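Local coordinates for tryptophan halogenase superfamily (PDB 6FRL), which belongs to the flavin-dependent halogenases, prefers bromination over chlorination, and probably relies on a flavin to activate the halide it transfers, at residues B[203-208]-B[212-217]; B[229-234]-B[335-340]; B[175-180]-B[185-190]; B[331-336]-B[368-373]; B[23-28]-B[356-361]. All coordinates share one frame; numbering follows the deposited sequence.

All five contacts lie on or around the six-stranded mixed sheet of what is probably the Rossmann-type flavin-binding part. Interactions 2 and 4 are the most closely linked: they share Lys335 and Asn336, and their centres are about 10 Å apart. Interaction 1 sits about 13 Å, centre to centre, from interaction 2, with Asn336 OD1 probably accepting from Val204 N. Interaction 3 packs against interaction 5 through Leu176 on Met25, their centres about 14 Å apart, while Ile340 connects interaction 2 with interaction 5. Interaction 5 holds Gly23 of a putative dinucleotide-binding glycine pattern, and the Ile358 side chain is about 5 Å from a bound tartrate, probably from the crystallisation liquor.

Interaction 1 (B[203-208]-B[212-217]); sequences FVRALT and GREVEG
The guanidinium of Arg205 meets the carboxylate of Glu214 edge-on, with the carboxyl carbon in the arginine plane. The grip is end-on and two-pronged: NH2 of Arg205 donates to OE1 of Glu214 at 3.0 Å, and NH1 of Arg205 to OE2 of Glu214 at 3.2 Å, both bonds nearly straight. The two planes are turned 35° from each other, so each carboxylate oxygen is approached from above its own plane although both lie close to that of the guanidinium. OE2 of Glu216 also stands near the same edge, 4.2 Å from NH2 of Arg205, beyond salt-bridge range. Arg205 starts out directed away from strand 214-216; a bend at chi3 (57°) brings its end back over the neighbouring strand.

The backbones form an antiparallel hairpin. Leu207 and Val215 are the hydrogen-bonded pair, linked by Leu207 N to Val215 O at 2.8 Å and Val215 N to Leu207 O at 2.8 Å. Ala206 with Glu216 and Thr208 with Glu214 are non-hydrogen-bonded pairs. Arg205 and Ala206 both face Glu196 on strand 192-197, a classic beta bulge, and Thr208 OG1 is hydrogen-bonded to Glu196 OE2. On the opposite face, CB of Leu207 lies 4.4 Å from CB of Val215, and both side chains pack on Val15 of strand 13-17.

The hairpin is therefore two-sided: its apolar face is laid on the six-stranded sheet, while the other carries a salt bridge. Because Glu214 is exposed, water probably screens that bridge, whose two-point geometry nevertheless restricts rotation of the guanidinium.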
# COMPACT_ATOMS: atom_id res chain seq x y z
N PHE B 203 0.60 -23.97 -26.57
CA PHE B 203 1.45 -23.86 -25.38
C PHE B 203 2.82 -24.40 -25.75
O PHE B 203 2.94 -25.11 -26.75
CB PHE B 203 0.87 -24.63 -24.18
CG PHE B 203 -0.15 -23.86 -23.36
CD1 PHE B 203 -1.13 -23.07 -23.96
CD2 PHE B 203 -0.16 -23.98 -21.98
CE1 PHE B 203 -2.10 -22.41 -23.19
CE2 PHE B 203 -1.12 -23.32 -21.22
CZ PHE B 203 -2.09 -22.53 -21.81
N VAL B 204 3.86 -24.06 -24.98
CA VAL B 204 5.21 -24.60 -25.24
C VAL B 204 5.25 -26.07 -24.77
O VAL B 204 4.89 -26.35 -23.62
CB VAL B 204 6.30 -23.78 -24.53
CG1 VAL B 204 7.67 -24.39 -24.77
CG2 VAL B 204 6.31 -22.35 -25.03
N ARG B 205 5.62 -26.99 -25.67
CA ARG B 205 5.75 -28.43 -25.35
C ARG B 205 7.17 -28.75 -24.89
O ARG B 205 7.36 -29.39 -23.85
CB ARG B 205 5.37 -29.32 -26.56
CG ARG B 205 5.19 -30.83 -26.25
CD ARG B 205 4.90 -31.70 -27.49
NE ARG B 205 5.95 -31.58 -28.51
CZ ARG B 205 7.18 -32.11 -28.45
NH1 ARG B 205 8.05 -31.87 -29.43
NH2 ARG B 205 7.58 -32.84 -27.39
N ALA B 206 8.17 -28.30 -25.64
CA ALA B 206 9.56 -28.71 -25.36
C ALA B 206 10.56 -27.89 -26.10
O ALA B 206 10.22 -27.25 -27.10
CB ALA B 206 9.76 -30.17 -25.73
N LEU B 207 11.80 -27.91 -25.62
CA LEU B 207 12.94 -27.36 -26.36
C LEU B 207 13.63 -28.48 -27.13
O LEU B 207 13.77 -29.58 -26.61
CB LEU B 207 13.97 -26.74 -25.42
CG LEU B 207 13.55 -25.75 -24.37
CD1 LEU B 207 14.76 -25.33 -23.57
CD2 LEU B 207 12.92 -24.53 -25.01
N THR B 208 14.07 -28.18 -28.35
CA THR B 208 14.85 -29.11 -29.15
C THR B 208 16.28 -28.61 -29.17
O THR B 208 16.56 -27.49 -29.65
CB THR B 208 14.29 -29.27 -30.59
OG1 THR B 208 13.02 -29.95 -30.55
CG2 THR B 208 15.26 -30.06 -31.51
N GLY B 212 19.58 -32.80 -30.83
CA GLY B 212 18.29 -33.44 -31.12
C GLY B 212 17.52 -33.92 -29.89
O GLY B 212 16.37 -34.38 -30.02
N ARG B 213 18.12 -33.83 -28.71
CA ARG B 213 17.39 -34.11 -27.47
C ARG B 213 16.25 -33.12 -27.31
O ARG B 213 16.32 -31.96 -27.74
CB ARG B 213 18.30 -34.05 -26.23
CG ARG B 213 19.21 -35.27 -26.01
CD ARG B 213 20.03 -35.11 -24.74
NE ARG B 213 21.09 -34.10 -24.91
CZ ARG B 213 21.66 -33.40 -23.92
NH1 ARG B 213 21.29 -33.59 -22.64
NH2 ARG B 213 22.61 -32.52 -24.20
N GLU B 214 15.19 -33.59 -26.68
CA GLU B 214 14.07 -32.77 -26.31
C GLU B 214 14.10 -32.55 -24.81
O GLU B 214 14.41 -33.47 -24.07
CB GLU B 214 12.75 -33.42 -26.72
CG GLU B 214 12.50 -33.41 -28.24
CD GLU B 214 11.08 -33.66 -28.66
OE1 GLU B 214 10.25 -34.11 -27.86
OE2 GLU B 214 10.79 -33.38 -29.84
N VAL B 215 13.79 -31.32 -24.37
CA VAL B 215 13.59 -30.99 -22.95
C VAL B 215 12.17 -30.51 -22.81
O VAL B 215 11.80 -29.42 -23.27
CB VAL B 215 14.55 -29.89 -22.47
CG1 VAL B 215 14.41 -29.71 -20.96
CG2 VAL B 215 15.99 -30.22 -22.88
N GLU B 216 11.36 -31.36 -22.19
CA GLU B 216 9.96 -31.13 -21.97
C GLU B 216 9.78 -30.43 -20.66
O GLU B 216 10.60 -30.62 -19.74
CB GLU B 216 9.21 -32.45 -21.88
CG GLU B 216 9.28 -33.37 -23.11
CD GLU B 216 8.50 -34.65 -22.91
OE1 GLU B 216 8.65 -35.28 -21.84
OE2 GLU B 216 7.73 -35.00 -23.83
N GLY B 217 8.70 -29.64 -20.56
CA GLY B 217 8.29 -29.01 -19.33
C GLY B 217 6.83 -28.60 -19.34
O GLY B 217 6.27 -28.32 -20.39
O HOH W 1 5.85 -30.90 -22.65

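Interaction 2 (B[229-234]-B[335-340]); sequences LVIGEA and KNCVAI
Val230 and Ile231, whose side chains press on Cys337 and Ala339, both donate their backbone N atoms to a single acceptor, OD2 of Asp222, anchoring the first turn of helix 229-234 to the end of strand 219-222. The contact itself is apolar. CG1 of Val230 is 3.6 Å from SG of Cys337, the closest approach between the segments, and CB of Val230 is 3.8 Å from the same sulfur. Ile231 spans both inward-facing positions, Cys337 and Ala339: its CG2 lies 4.1 Å from CB of Ala339, while CD1 comes within 3.9 Å of the backbone O of Cys337. With CG1 anti to the backbone N (chi1 -162°) and chi2 near 68°, the longer branch is turned onto the strand backbone.

Cys337 and Ala339 point at the helix and the intervening Val338 points away, the alternation expected of a strand. The short helix runs across this strand at 108°, with axes 8.2 Å apart, and its wider pi-type turn is marked by Ala234 N bonding to Leu229 O at 3.2 Å. A helix following strand 219-222 and covering its parallel neighbour 337-339 is consistent with the layered alpha/beta build of a Rossmann-type flavin domain.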
# COMPACT_ATOMS: atom_id res chain seq x y z
N LEU B 229 13.55 -15.54 -26.44
CA LEU B 229 13.50 -16.75 -27.27
C LEU B 229 12.16 -17.44 -27.21
O LEU B 229 11.70 -18.01 -28.21
CB LEU B 229 14.57 -17.76 -26.82
CG LEU B 229 15.05 -18.76 -27.88
CD1 LEU B 229 16.22 -18.10 -28.57
CD2 LEU B 229 15.46 -20.12 -27.33
N VAL B 230 11.55 -17.46 -26.03
CA VAL B 230 10.25 -18.11 -25.88
C VAL B 230 9.11 -17.09 -25.85
O VAL B 230 8.15 -17.22 -26.60
CB VAL B 230 10.21 -19.01 -24.63
CG1 VAL B 230 8.97 -19.92 -24.66
CG2 VAL B 230 11.46 -19.86 -24.56
N ILE B 231 9.20 -16.08 -24.99
CA ILE B 231 8.12 -15.09 -24.84
C ILE B 231 7.92 -14.32 -26.15
O ILE B 231 6.79 -14.03 -26.54
CB ILE B 231 8.36 -14.13 -23.62
CG1 ILE B 231 7.07 -13.40 -23.19
CG2 ILE B 231 9.47 -13.15 -23.90
CD1 ILE B 231 6.00 -14.29 -22.57
N GLY B 232 9.02 -14.03 -26.85
CA GLY B 232 9.00 -13.17 -28.05
C GLY B 232 8.97 -13.91 -29.36
O GLY B 232 8.02 -13.74 -30.11
N GLU B 233 10.00 -14.72 -29.64
CA GLU B 233 10.17 -15.42 -30.93
C GLU B 233 9.18 -16.56 -31.07
O GLU B 233 8.47 -16.63 -32.04
CB GLU B 233 11.60 -15.95 -31.13
CG GLU B 233 12.66 -14.87 -31.43
CD GLU B 233 14.09 -15.45 -31.56
OE1 GLU B 233 14.34 -16.66 -31.29
OE2 GLU B 233 15.00 -14.69 -31.95
N ALA B 234 9.12 -17.44 -30.09
CA ALA B 234 8.20 -18.57 -30.14
C ALA B 234 6.72 -18.19 -30.00
O ALA B 234 5.89 -18.66 -30.78
CB ALA B 234 8.57 -19.59 -29.06
N LYS B 335 0.59 -17.77 -22.12
CA LYS B 335 0.40 -19.22 -22.11
C LYS B 335 1.08 -19.87 -20.89
O LYS B 335 0.64 -19.63 -19.77
CB LYS B 335 0.77 -19.82 -23.48
CG LYS B 335 -0.25 -19.42 -24.56
CD LYS B 335 0.21 -19.68 -25.97
CE LYS B 335 -0.69 -18.97 -26.99
NZ LYS B 335 -2.08 -19.51 -26.91
N ASN B 336 2.13 -20.66 -21.09
CA ASN B 336 2.88 -21.29 -19.99
C ASN B 336 4.34 -20.85 -19.98
O ASN B 336 5.24 -21.61 -19.57
CB ASN B 336 2.75 -22.83 -20.06
CG ASN B 336 3.40 -23.43 -21.29
OD1 ASN B 336 3.48 -22.81 -22.36
ND2 ASN B 336 3.88 -24.66 -21.15
N CYS B 337 4.58 -19.62 -20.42
CA CYS B 337 5.88 -18.99 -20.35
C CYS B 337 5.80 -17.72 -19.52
O CYS B 337 4.99 -16.85 -19.82
CB CYS B 337 6.34 -18.66 -21.74
SG CYS B 337 7.99 -17.96 -21.75
N VAL B 338 6.66 -17.62 -18.50
CA VAL B 338 6.84 -16.40 -17.70
C VAL B 338 8.19 -15.86 -18.05
O VAL B 338 9.16 -16.62 -18.02
CB VAL B 338 6.85 -16.68 -16.19
CG1 VAL B 338 6.97 -15.40 -15.39
CG2 VAL B 338 5.60 -17.42 -15.80
N ALA B 339 8.27 -14.56 -18.35
CA ALA B 339 9.55 -13.94 -18.67
C ALA B 339 10.15 -13.24 -17.45
O ALA B 339 9.49 -12.40 -16.83
CB ALA B 339 9.35 -12.95 -19.80
N ILE B 340 11.40 -13.57 -17.13
CA ILE B 340 12.13 -12.97 -15.98
C ILE B 340 13.45 -12.33 -16.43
O ILE B 340 14.23 -12.96 -17.15
CB ILE B 340 12.45 -14.05 -14.92
CG1 ILE B 340 11.17 -14.73 -14.39
CG2 ILE B 340 13.25 -13.47 -13.74
CD1 ILE B 340 10.31 -13.87 -13.49

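Interaction 3 (B[175-180]-B[185-190]); sequences HLRAYA and CARIDA
Arg177 and Arg187 lie flat on each other where helix 169-182 leads into strand 186-189, an edge strand of the six-stranded sheet. The contact divides into a buried end at the helix-to-strand turn and a partly exposed end formed by the two arginines. The buried end is compact, one backbone bond with two small side chains: Cys185 N donates to Ala180 O at 3.2 Å, reaching that oxygen from above its carbonyl plane. CB of Cys185 lies 3.4 Å from the same O of Ala180 and 4.1 Å from CB of Ala180. Cys185 also packs against Ile41 and Val43 of the adjacent strand.

The partly exposed end is instead a broad, flat overlap of many atom pairs. The guanidinium planes are only 5° apart, the signature of a stack. Both side chains are extended from CG to NE, which lets them reach each other from helix and strand. Acidic partners probably offset the like charges and would make the stack tolerable: Arg177 NE pairs with Glu181 and Arg187 NE with Glu45, while Asp189 gives Arg187 only a long bridge. The overlap is unsymmetrical: Arg187 NE lies 3.2 Å above the centre of the Arg177 guanidinium, whereas Arg177 NH2 sits near the rim of its partner.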
# COMPACT_ATOMS: atom_id res chain seq x y z
N HIS B 175 27.58 -18.66 -7.44
CA HIS B 175 27.19 -19.03 -6.08
C HIS B 175 25.75 -19.62 -6.01
O HIS B 175 25.49 -20.66 -5.39
CB HIS B 175 27.35 -17.78 -5.19
CG HIS B 175 27.31 -18.04 -3.72
ND1 HIS B 175 28.42 -18.42 -3.00
CD2 HIS B 175 26.32 -17.88 -2.81
CE1 HIS B 175 28.11 -18.51 -1.72
NE2 HIS B 175 26.84 -18.19 -1.58
N LEU B 176 24.81 -18.99 -6.70
CA LEU B 176 23.43 -19.47 -6.71
C LEU B 176 23.27 -20.77 -7.47
O LEU B 176 22.45 -21.62 -7.06
CB LEU B 176 22.48 -18.41 -7.26
CG LEU B 176 22.51 -17.10 -6.44
CD1 LEU B 176 21.73 -15.98 -7.18
CD2 LEU B 176 21.99 -17.31 -5.03
N ARG B 177 24.02 -20.94 -8.56
CA ARG B 177 24.09 -22.23 -9.30
C ARG B 177 24.49 -23.41 -8.41
O ARG B 177 23.86 -24.46 -8.44
CB ARG B 177 25.06 -22.16 -10.47
CG ARG B 177 25.36 -23.51 -11.09
CD ARG B 177 26.25 -23.44 -12.31
NE ARG B 177 26.73 -24.79 -12.65
CZ ARG B 177 27.66 -25.08 -13.57
NH1 ARG B 177 28.26 -24.12 -14.26
NH2 ARG B 177 27.99 -26.34 -13.80
N ALA B 178 25.55 -23.24 -7.63
CA ALA B 178 25.99 -24.29 -6.71
C ALA B 178 24.90 -24.54 -5.65
O ALA B 178 24.65 -25.70 -5.30
CB ALA B 178 27.31 -23.92 -6.07
N TYR B 179 24.24 -23.47 -5.17
CA TYR B 179 23.09 -23.62 -4.26
C TYR B 179 21.94 -24.39 -4.89
O TYR B 179 21.33 -25.23 -4.23
CB TYR B 179 22.58 -22.25 -3.79
CG TYR B 179 21.40 -22.26 -2.84
CD1 TYR B 179 20.09 -22.34 -3.30
CD2 TYR B 179 21.61 -22.17 -1.47
CE1 TYR B 179 19.01 -22.35 -2.42
CE2 TYR B 179 20.54 -22.18 -0.57
CZ TYR B 179 19.23 -22.26 -1.05
OH TYR B 179 18.18 -22.24 -0.17
N ALA B 180 21.61 -24.08 -6.13
CA ALA B 180 20.47 -24.68 -6.78
C ALA B 180 20.70 -26.18 -7.07
O ALA B 180 19.79 -27.01 -6.81
CB ALA B 180 20.10 -23.91 -8.04
N CYS B 185 18.51 -29.29 -8.71
CA CYS B 185 18.24 -28.65 -9.97
C CYS B 185 19.18 -29.27 -10.98
O CYS B 185 20.39 -29.26 -10.77
CB CYS B 185 18.45 -27.12 -9.88
SG CYS B 185 18.18 -26.22 -11.44
N ALA B 186 18.61 -29.80 -12.07
CA ALA B 186 19.39 -30.29 -13.24
C ALA B 186 19.97 -29.16 -14.06
O ALA B 186 19.40 -28.07 -14.12
CB ALA B 186 18.49 -31.17 -14.15
N ARG B 187 21.08 -29.42 -14.73
CA ARG B 187 21.74 -28.43 -15.59
C ARG B 187 22.13 -29.10 -16.90
O ARG B 187 22.66 -30.20 -16.89
CB ARG B 187 22.98 -27.82 -14.92
CG ARG B 187 23.72 -26.84 -15.84
CD ARG B 187 24.87 -26.14 -15.17
NE ARG B 187 25.62 -25.29 -16.10
CZ ARG B 187 26.58 -25.69 -16.94
NH1 ARG B 187 26.94 -26.97 -17.02
NH2 ARG B 187 27.19 -24.80 -17.72
N ILE B 188 21.84 -28.43 -18.02
CA ILE B 188 22.10 -28.95 -19.34
C ILE B 188 22.85 -27.90 -20.11
O ILE B 188 22.30 -26.84 -20.41
CB ILE B 188 20.79 -29.27 -20.09
CG1 ILE B 188 20.05 -30.42 -19.40
CG2 ILE B 188 21.10 -29.62 -21.55
CD1 ILE B 188 18.66 -30.70 -19.96
N ASP B 189 24.10 -28.21 -20.46
CA ASP B 189 24.94 -27.34 -21.28
C ASP B 189 24.67 -27.69 -22.73
O ASP B 189 25.00 -28.78 -23.17
CB ASP B 189 26.41 -27.56 -20.91
CG ASP B 189 27.33 -26.49 -21.50
OD1 ASP B 189 26.95 -25.74 -22.44
OD2 ASP B 189 28.47 -26.42 -20.99
N ALA B 190 24.05 -26.76 -23.47
CA ALA B 190 23.59 -27.03 -24.83
C ALA B 190 22.96 -25.80 -25.46
O ALA B 190 22.26 -25.05 -24.77
CB ALA B 190 22.56 -28.15 -24.82

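Interaction 4 (B[331-336]-B[368-373]); sequences QAWAKN and LFPDRR
Trp333 directs its CB toward Leu368 and Pro370, and a chi1 of -172° swings the indole opposite its own N and across to their loop. Beyond CB and CG, the pyrrole side turns back on its own segment: NE1 of Trp333 donates to O of Lys335 at 3.1 Å, close to the indole plane but 46° above the carbonyl plane. CD2 of Trp333, at the ring fusion, receives CG2 of Val338 at 3.7 Å. Farther out, CZ2 of Trp333 meets CG of Pro370 at 3.7 Å, and the outermost CH2 is 3.8 Å from the same carbon. The proline CB and the backbone O of Leu368 lie in the ring plane at its edge, that oxygen 3.9 Å from CH2 of Trp333.

Trp333 belongs to strand 333-334, the antiparallel border strand of the six-stranded sheet, and Pro370 to the loop between helices 354-367 and 376-402. The latter helix also packs on the indole, Phe382 meeting it edge-to-face, and Asn383 OD1 accepts from Trp333 N. Past Pro370, Asp371 OD1 accepts from Arg373 N at 3.0 Å in an Asx turn. The same loop reaches the second subunit, where Phe369 O is hydrogen-bonded to Arg434 and Arg373 is salt-bridged to Asp462 of that neighbouring chain.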
# COMPACT_ATOMS: atom_id res chain seq x y z
N GLN B 331 3.16 -8.36 -22.50
CA GLN B 331 2.69 -9.17 -21.38
C GLN B 331 3.90 -10.01 -20.97
O GLN B 331 4.56 -10.59 -21.79
CB GLN B 331 1.42 -9.95 -21.75
CG GLN B 331 1.54 -11.28 -22.46
CD GLN B 331 0.15 -11.79 -22.91
OE1 GLN B 331 -0.43 -11.22 -23.82
NE2 GLN B 331 -0.38 -12.86 -22.26
N ALA B 332 4.23 -10.03 -19.69
CA ALA B 332 5.41 -10.74 -19.24
C ALA B 332 5.17 -12.24 -19.14
O ALA B 332 6.13 -13.02 -19.18
CB ALA B 332 5.94 -10.18 -17.91
N TRP B 333 3.90 -12.62 -19.01
CA TRP B 333 3.44 -14.01 -18.97
C TRP B 333 2.41 -14.26 -20.09
O TRP B 333 1.35 -13.59 -20.16
CB TRP B 333 2.79 -14.30 -17.61
CG TRP B 333 2.41 -15.72 -17.28
CD1 TRP B 333 2.17 -16.76 -18.13
CD2 TRP B 333 2.15 -16.22 -15.98
NE1 TRP B 333 1.79 -17.88 -17.45
CE2 TRP B 333 1.77 -17.59 -16.12
CE3 TRP B 333 2.19 -15.66 -14.70
CZ2 TRP B 333 1.43 -18.39 -15.04
CZ3 TRP B 333 1.87 -16.45 -13.61
CH2 TRP B 333 1.50 -17.82 -13.78
N ALA B 334 2.73 -15.22 -20.97
CA ALA B 334 1.81 -15.68 -22.00
C ALA B 334 1.78 -17.21 -22.00
O ALA B 334 2.81 -17.85 -21.90
CB ALA B 334 2.25 -15.15 -23.36
N LYS B 335 0.59 -17.77 -22.12
CA LYS B 335 0.40 -19.22 -22.11
C LYS B 335 1.08 -19.87 -20.89
O LYS B 335 0.64 -19.63 -19.77
CB LYS B 335 0.77 -19.82 -23.48
CG LYS B 335 -0.25 -19.42 -24.56
CD LYS B 335 0.21 -19.68 -25.97
CE LYS B 335 -0.69 -18.97 -26.99
NZ LYS B 335 -2.08 -19.51 -26.91
N ASN B 336 2.13 -20.66 -21.09
CA ASN B 336 2.88 -21.29 -19.99
C ASN B 336 4.34 -20.85 -19.98
O ASN B 336 5.24 -21.61 -19.57
CB ASN B 336 2.75 -22.83 -20.06
CG ASN B 336 3.40 -23.43 -21.29
OD1 ASN B 336 3.48 -22.81 -22.36
ND2 ASN B 336 3.88 -24.66 -21.15
N LEU B 368 1.73 -16.20 -7.19
CA LEU B 368 0.72 -16.56 -8.18
C LEU B 368 1.08 -17.85 -8.91
O LEU B 368 0.58 -18.07 -10.01
CB LEU B 368 0.51 -15.42 -9.20
CG LEU B 368 0.09 -14.06 -8.63
CD1 LEU B 368 0.24 -12.94 -9.66
CD2 LEU B 368 -1.34 -14.10 -8.13
N PHE B 369 1.90 -18.72 -8.31
CA PHE B 369 2.31 -19.99 -8.98
C PHE B 369 1.11 -20.76 -9.51
O PHE B 369 0.14 -20.95 -8.79
CB PHE B 369 3.16 -20.92 -8.10
CG PHE B 369 4.06 -21.86 -8.89
CD1 PHE B 369 5.27 -21.42 -9.36
CD2 PHE B 369 3.67 -23.17 -9.15
CE1 PHE B 369 6.10 -22.26 -10.09
CE2 PHE B 369 4.48 -24.02 -9.88
CZ PHE B 369 5.70 -23.57 -10.36
N PRO B 370 1.16 -21.15 -10.77
CA PRO B 370 -0.01 -21.74 -11.39
C PRO B 370 -0.07 -23.27 -11.26
O PRO B 370 0.86 -23.90 -10.77
CB PRO B 370 0.21 -21.38 -12.87
CG PRO B 370 1.69 -21.54 -13.05
CD PRO B 370 2.30 -21.09 -11.72
N ASP B 371 -1.20 -23.83 -11.70
CA ASP B 371 -1.30 -25.22 -12.11
C ASP B 371 -1.42 -25.33 -13.66
O ASP B 371 -1.31 -24.31 -14.39
CB ASP B 371 -2.42 -25.96 -11.35
CG ASP B 371 -3.82 -25.55 -11.78
OD1 ASP B 371 -4.04 -24.96 -12.89
OD2 ASP B 371 -4.71 -25.81 -10.95
N ARG B 372 -1.61 -26.56 -14.15
CA ARG B 372 -1.52 -26.85 -15.57
C ARG B 372 -2.69 -26.36 -16.39
O ARG B 372 -2.59 -26.40 -17.62
CB ARG B 372 -1.31 -28.34 -15.80
CG ARG B 372 0.09 -28.79 -15.39
CD ARG B 372 0.19 -30.30 -15.30
NE ARG B 372 -0.23 -30.92 -16.53
CZ ARG B 372 -0.49 -32.22 -16.68
NH1 ARG B 372 -0.35 -33.06 -15.68
NH2 ARG B 372 -0.88 -32.68 -17.86
N ARG B 373 -3.76 -25.92 -15.73
CA ARG B 373 -4.87 -25.22 -16.37
C ARG B 373 -4.55 -23.78 -16.74
O ARG B 373 -5.26 -23.19 -17.56
CB ARG B 373 -6.14 -25.23 -15.49
CG ARG B 373 -6.65 -26.61 -15.11
CD ARG B 373 -8.07 -26.54 -14.53
NE ARG B 373 -8.25 -25.59 -13.43
CZ ARG B 373 -7.76 -25.72 -12.19
NH1 ARG B 373 -6.99 -26.75 -11.86
NH2 ARG B 373 -8.01 -24.78 -11.27

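Interaction 5 (B[23-28]-B[356-361]); sequences GWMTAA and ALIETG
Ile358 is the first residue of 356-361 to meet Met25 of the facing helix; Ala356, before it, turns its CB away from that helix. CG2 of Ile358 does the touching. It lies 3.7 Å from CE of Met25, 3.8 Å from SD of Met25 and 4.1 Å from CB of Met25, so the methyl touches the thioether chain where the two side chains cross at about a right angle. A torsion explains the choice of branch: chi1 of -70° sets CG1 beside the backbone N and CG2 anti to it, and it is this short branch that faces Met25.

Next comes Glu359, whose CB points away from Met25, yet whose CG is 3.6 Å from CE of Met25, the closest approach of the two segments. Its carboxylate continues to other partners, among them Thr61 OG1 through a weak hydrogen bond. At Gly361 the carbonyl carbon packs against CD1 of Ile340.

Met25 follows Gly23, the last glycine of a GxGxxG-type pattern, so helix 20-33 is consistent with the dinucleotide-binding helix of a Rossmann fold. Helix 354-367 packs on it through the end of Met25, bent at chi3 (73°); Ile62 and Phe65 of helix 61-68 also pack on the Met25 side chain. No hydrogen bond joins the two segments: the buried match rests on dispersion, with only the aliphatic part of Glu359 meeting the methionine.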
# COMPACT_ATOMS: atom_id res chain seq x y z
N GLY B 23 18.46 -16.46 -14.58
CA GLY B 23 18.24 -17.91 -14.56
C GLY B 23 18.57 -18.58 -13.24
O GLY B 23 17.80 -19.40 -12.73
N TRP B 24 19.72 -18.25 -12.69
CA TRP B 24 20.15 -18.90 -11.47
C TRP B 24 19.53 -18.32 -10.22
O TRP B 24 19.36 -19.06 -9.28
CB TRP B 24 21.68 -18.99 -11.38
CG TRP B 24 22.20 -19.99 -12.35
CD1 TRP B 24 22.95 -19.72 -13.45
CD2 TRP B 24 21.98 -21.39 -12.35
NE1 TRP B 24 23.23 -20.88 -14.13
CE2 TRP B 24 22.65 -21.93 -13.48
CE3 TRP B 24 21.28 -22.26 -11.51
CZ2 TRP B 24 22.65 -23.28 -13.78
CZ3 TRP B 24 21.28 -23.63 -11.81
CH2 TRP B 24 21.96 -24.12 -12.95
N MET B 25 19.15 -17.02 -10.20
CA MET B 25 18.29 -16.51 -9.10
C MET B 25 16.94 -17.25 -9.10
O MET B 25 16.49 -17.69 -8.04
CB MET B 25 18.05 -15.00 -9.17
CG MET B 25 19.25 -14.16 -8.70
SD MET B 25 19.05 -12.42 -9.13
CE MET B 25 17.77 -11.89 -7.96
N THR B 26 16.31 -17.37 -10.26
CA THR B 26 15.05 -18.11 -10.37
C THR B 26 15.17 -19.59 -9.88
O THR B 26 14.38 -20.06 -9.05
CB THR B 26 14.52 -18.05 -11.82
OG1 THR B 26 14.36 -16.68 -12.22
CG2 THR B 26 13.19 -18.75 -11.94
N ALA B 27 16.19 -20.31 -10.36
CA ALA B 27 16.44 -21.69 -9.97
C ALA B 27 16.62 -21.83 -8.47
O ALA B 27 16.00 -22.71 -7.84
CB ALA B 27 17.66 -22.26 -10.69
N ALA B 28 17.47 -20.98 -7.90
CA ALA B 28 17.74 -21.07 -6.45
C ALA B 28 16.48 -20.80 -5.60
O ALA B 28 16.20 -21.54 -4.63
CB ALA B 28 18.86 -20.13 -6.05
N ALA B 356 16.80 -6.00 -9.00
CA ALA B 356 15.57 -5.78 -8.27
C ALA B 356 14.31 -6.24 -9.02
O ALA B 356 13.37 -6.76 -8.42
CB ALA B 356 15.46 -4.31 -7.91
N LEU B 357 14.28 -6.04 -10.33
CA LEU B 357 13.15 -6.44 -11.18
C LEU B 357 13.05 -7.96 -11.38
O LEU B 357 11.93 -8.51 -11.55
CB LEU B 357 13.18 -5.70 -12.51
CG LEU B 357 12.88 -4.16 -12.41
CD1 LEU B 357 13.49 -3.41 -13.57
CD2 LEU B 357 11.38 -3.84 -12.32
N ILE B 358 14.20 -8.65 -11.32
CA ILE B 358 14.26 -10.12 -11.25
C ILE B 358 13.67 -10.59 -9.93
O ILE B 358 12.82 -11.48 -9.93
CB ILE B 358 15.71 -10.64 -11.43
CG1 ILE B 358 16.14 -10.42 -12.89
CG2 ILE B 358 15.83 -12.12 -11.06
CD1 ILE B 358 17.63 -10.29 -13.09
N GLU B 359 14.09 -9.98 -8.83
CA GLU B 359 13.57 -10.34 -7.50
C GLU B 359 12.02 -10.20 -7.39
O GLU B 359 11.36 -11.05 -6.84
CB GLU B 359 14.18 -9.45 -6.40
CG GLU B 359 15.67 -9.50 -6.18
CD GLU B 359 16.12 -8.46 -5.16
OE1 GLU B 359 15.73 -8.60 -3.96
OE2 GLU B 359 16.83 -7.50 -5.56
N THR B 360 11.49 -9.08 -7.88
CA THR B 360 10.06 -8.83 -7.81
C THR B 360 9.33 -9.82 -8.71
O THR B 360 8.23 -10.29 -8.35
CB THR B 360 9.70 -7.38 -8.20
OG1 THR B 360 10.23 -7.08 -9.50
CG2 THR B 360 10.21 -6.36 -7.17
N GLY B 361 9.93 -10.15 -9.85
CA GLY B 361 9.34 -11.14 -10.77
C GLY B 361 9.22 -12.50 -10.14
O GLY B 361 8.18 -13.14 -10.25